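PDB 3UAQ: LbpB B-lobe from Moraxella bovis, which probably binds host lactoferrin at the bacterial surface as a lipoprotein, consistent with a part in acquiring iron from that protein. Local coordinates for residues His91-Leu95 against Leu155-Gly159. Coordinates in Å, arbitrary orientation, origin at the centre of the assembly. Residues are numbered along the deposited sequence.
Sequences HTNPL and LYYYG
Two tyrosines on one side of a strand carry the weight of this contact. Residues 155-159 are the extended end of strand 146-159, with phi of -140 to -150° and psi of 137 to 161° from Tyr156 to Gly159; Tyr156 and Tyr158 point their CA-to-CB bonds toward segment 91-95, while Tyr157 between them points away and hydrogen-bonds through its hydroxyl to Glu310 and Arg281. Segment 91-95 links strand 88-89 to helix 95-105: it is extended at Thr92, then bends through Asn93 and Pro94 to helical Leu95. The backbones come closest at Asn93 and Tyr158, CA to CA 6.6 Å.

Tyr158, chi1 t, lays its ring along the bend. Asn93 CA sits 3.9 Å from the Tyr158 ring centroid, 21° off the ring normal, a CH-pi contact; Asn93 N is 3.4 Å from Tyr158 CZ, and Thr92 C 3.6 Å from Tyr158 CE1. A broad flat ring suits this place because it can pack against backbone atoms of Thr92 and Asn93. Pro94, a compact apolar ring, places CD 3.9 Å from Tyr158 CB and also touches Leu59 of strand 57-60.

One residue further on, Leu95 (chi1 m, chi2 124°) sets CD1 over the face of Tyr156 (rotamer p): CD1 is 4.0 Å from the Tyr156 ring centroid, 23° off its normal, a second CH-pi contact. Branched leucine offers a methyl group to the tyrosine's pi face. Leu95 also packs on Ile126 of strand 121-128.

The start of the helix is thus seated on the sheet of the N-lobe handle. With no hydrogen bond between the segments, the fit rests on aromatic faces, apolar packing and shape.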
ATOM      1  N   HIS A  91     -10.184  18.433  -3.808  1.00 48.64           N
ATOM      2  CA  HIS A  91     -10.429  18.574  -5.240  1.00 55.59           C
ATOM      3  C   HIS A  91      -9.407  17.755  -6.021  1.00 54.77           C
ATOM      4  O   HIS A  91      -9.438  17.706  -7.254  1.00 44.70           O
ATOM      5  CB  HIS A  91     -10.380  20.044  -5.663  1.00 51.77           C
ATOM      6  CG  HIS A  91     -11.120  20.964  -4.737  1.00 59.18           C
ATOM      7  ND1 HIS A  91     -12.468  21.213  -4.861  1.00 62.26           N
ATOM      8  CD2 HIS A  91     -10.695  21.694  -3.684  1.00 60.23           C
ATOM      9  CE1 HIS A  91     -12.848  22.056  -3.913  1.00 57.97           C
ATOM     10  NE2 HIS A  91     -11.786  22.365  -3.185  1.00 60.00           N
ATOM     11  N   THR A  92      -8.500  17.121  -5.284  1.00 53.66           N
ATOM     12  CA  THR A  92      -7.540  16.181  -5.846  1.00 50.47           C
ATOM     13  C   THR A  92      -7.135  15.154  -4.790  1.00 46.98           C
ATOM     14  O   THR A  92      -7.486  15.288  -3.615  1.00 47.33           O
ATOM     15  CB  THR A  92      -6.283  16.908  -6.406  1.00 53.93           C
ATOM     16  OG1 THR A  92      -5.172  16.002  -6.446  1.00 60.94           O
ATOM     17  CG2 THR A  92      -5.914  18.104  -5.542  1.00 43.84           C
ATOM     18  N   ASN A  93      -6.406  14.127  -5.213  1.00 44.77           N
ATOM     19  CA  ASN A  93      -5.903  13.122  -4.282  1.00 32.30           C
ATOM     20  C   ASN A  93      -5.174  13.771  -3.098  1.00 30.10           C
ATOM     21  O   ASN A  93      -4.087  14.326  -3.257  1.00 37.80           O
ATOM     22  CB  ASN A  93      -4.988  12.138  -5.016  1.00 23.11           C
ATOM     23  CG  ASN A  93      -4.528  11.004  -4.132  1.00 35.70           C
ATOM     24  OD1 ASN A  93      -5.140  10.716  -3.101  1.00 43.20           O
ATOM     25  ND2 ASN A  93      -3.444  10.347  -4.531  1.00 43.42           N
ATOM     26  N   PRO A  94      -5.779  13.695  -1.901  1.00 32.51           N
ATOM     27  CA  PRO A  94      -5.352  14.397  -0.686  1.00 38.05           C
ATOM     28  C   PRO A  94      -4.176  13.724   0.019  1.00 40.20           C
ATOM     29  O   PRO A  94      -3.610  14.304   0.945  1.00 47.25           O
ATOM     30  CB  PRO A  94      -6.586  14.293   0.203  1.00 36.98           C
ATOM     31  CG  PRO A  94      -7.168  12.973  -0.170  1.00 26.83           C
ATOM     32  CD  PRO A  94      -6.976  12.871  -1.656  1.00 35.34           C
ATOM     33  N   LEU A  95      -3.833  12.507  -0.387  1.00 36.94           N
ATOM     34  CA  LEU A  95      -2.806  11.733   0.317  1.00 36.55           C
ATOM     35  C   LEU A  95      -1.376  12.275   0.198  1.00 25.29           C
ATOM     36  O   LEU A  95      -0.655  12.306   1.187  1.00 27.69           O
ATOM     37  CB  LEU A  95      -2.877  10.253  -0.058  1.00 37.28           C
ATOM     38  CG  LEU A  95      -3.931   9.551   0.801  1.00 40.18           C
ATOM     39  CD1 LEU A  95      -4.991   8.854  -0.040  1.00 40.30           C
ATOM     40  CD2 LEU A  95      -3.272   8.590   1.770  1.00 43.00           C
ATOM     41  N   LEU A 155      -8.689  10.946   8.458  1.00 25.54           N
ATOM     42  CA  LEU A 155      -9.565  10.023   7.740  1.00 38.47           C
ATOM     43  C   LEU A 155     -10.032  10.673   6.444  1.00 38.81           C
ATOM     44  O   LEU A 155     -10.348  11.862   6.414  1.00 39.22           O
ATOM     45  CB  LEU A 155     -10.768   9.613   8.591  1.00 39.41           C
ATOM     46  CG  LEU A 155     -10.731   8.184   9.136  1.00 34.19           C
ATOM     47  CD1 LEU A 155     -10.222   8.175  10.560  1.00 30.05           C
ATOM     48  CD2 LEU A 155     -12.103   7.555   9.070  1.00 34.02           C
ATOM     49  N   TYR A 156     -10.074   9.898   5.369  1.00 38.05           N
ATOM     50  CA  TYR A 156     -10.348  10.469   4.058  1.00 35.43           C
ATOM     51  C   TYR A 156     -11.259   9.601   3.193  1.00 32.35           C
ATOM     52  O   TYR A 156     -11.427   8.396   3.434  1.00 23.54           O
ATOM     53  CB  TYR A 156      -9.030  10.706   3.318  1.00 21.98           C
ATOM     54  CG  TYR A 156      -8.272   9.419   3.091  1.00 33.59           C
ATOM     55  CD1 TYR A 156      -8.536   8.626   1.986  1.00 39.86           C
ATOM     56  CD2 TYR A 156      -7.306   8.982   3.993  1.00 40.23           C
ATOM     57  CE1 TYR A 156      -7.853   7.439   1.774  1.00 49.83           C
ATOM     58  CE2 TYR A 156      -6.616   7.793   3.788  1.00 42.18           C
ATOM     59  CZ  TYR A 156      -6.895   7.025   2.674  1.00 53.18           C
ATOM     60  OH  TYR A 156      -6.219   5.840   2.457  1.00 65.02           O
ATOM     61  N   TYR A 157     -11.844  10.237   2.185  1.00 34.82           N
ATOM     62  CA  TYR A 157     -12.430   9.513   1.062  1.00 34.66           C
ATOM     63  C   TYR A 157     -12.319  10.396  -0.179  1.00 35.84           C
ATOM     64  O   TYR A 157     -12.563  11.601  -0.120  1.00 43.89           O
ATOM     65  CB  TYR A 157     -13.887   9.112   1.339  1.00 32.71           C
ATOM     66  CG  TYR A 157     -14.924   9.934   0.593  1.00 32.85           C
ATOM     67  CD1 TYR A 157     -15.189   9.712  -0.758  1.00 30.99           C
ATOM     68  CD2 TYR A 157     -15.654  10.919   1.245  1.00 22.90           C
ATOM     69  CE1 TYR A 157     -16.143  10.464  -1.441  1.00 26.04           C
ATOM     70  CE2 TYR A 157     -16.612  11.674   0.574  1.00 23.22           C
ATOM     71  CZ  TYR A 157     -16.853  11.444  -0.768  1.00 33.18           C
ATOM     72  OH  TYR A 157     -17.801  12.195  -1.438  1.00 30.87           O
ATOM     73  N   TYR A 158     -11.938   9.793  -1.297  1.00 29.55           N
ATOM     74  CA  TYR A 158     -11.749  10.527  -2.535  1.00 32.46           C
ATOM     75  C   TYR A 158     -12.119   9.664  -3.730  1.00 39.34           C
ATOM     76  O   TYR A 158     -12.164   8.436  -3.634  1.00 37.17           O
ATOM     77  CB  TYR A 158     -10.297  10.996  -2.653  1.00 36.30           C
ATOM     78  CG  TYR A 158      -9.937  11.603  -3.991  1.00 32.35           C
ATOM     79  CD1 TYR A 158     -10.494  12.802  -4.405  1.00 34.32           C
ATOM     80  CD2 TYR A 158      -9.034  10.977  -4.839  1.00 44.44           C
ATOM     81  CE1 TYR A 158     -10.169  13.363  -5.629  1.00 48.66           C
ATOM     82  CE2 TYR A 158      -8.699  11.530  -6.065  1.00 55.71           C
ATOM     83  CZ  TYR A 158      -9.272  12.727  -6.454  1.00 54.83           C
ATOM     84  OH  TYR A 158      -8.952  13.294  -7.667  1.00 54.71           O
ATOM     85  N   GLY A 159     -12.392  10.316  -4.854  1.00 46.03           N
ATOM     86  CA  GLY A 159     -12.723   9.613  -6.077  1.00 46.20           C
ATOM     87  C   GLY A 159     -12.212  10.342  -7.303  1.00 42.26           C
ATOM     88  O   GLY A 159     -12.300  11.568  -7.387  1.00 47.58           O
TER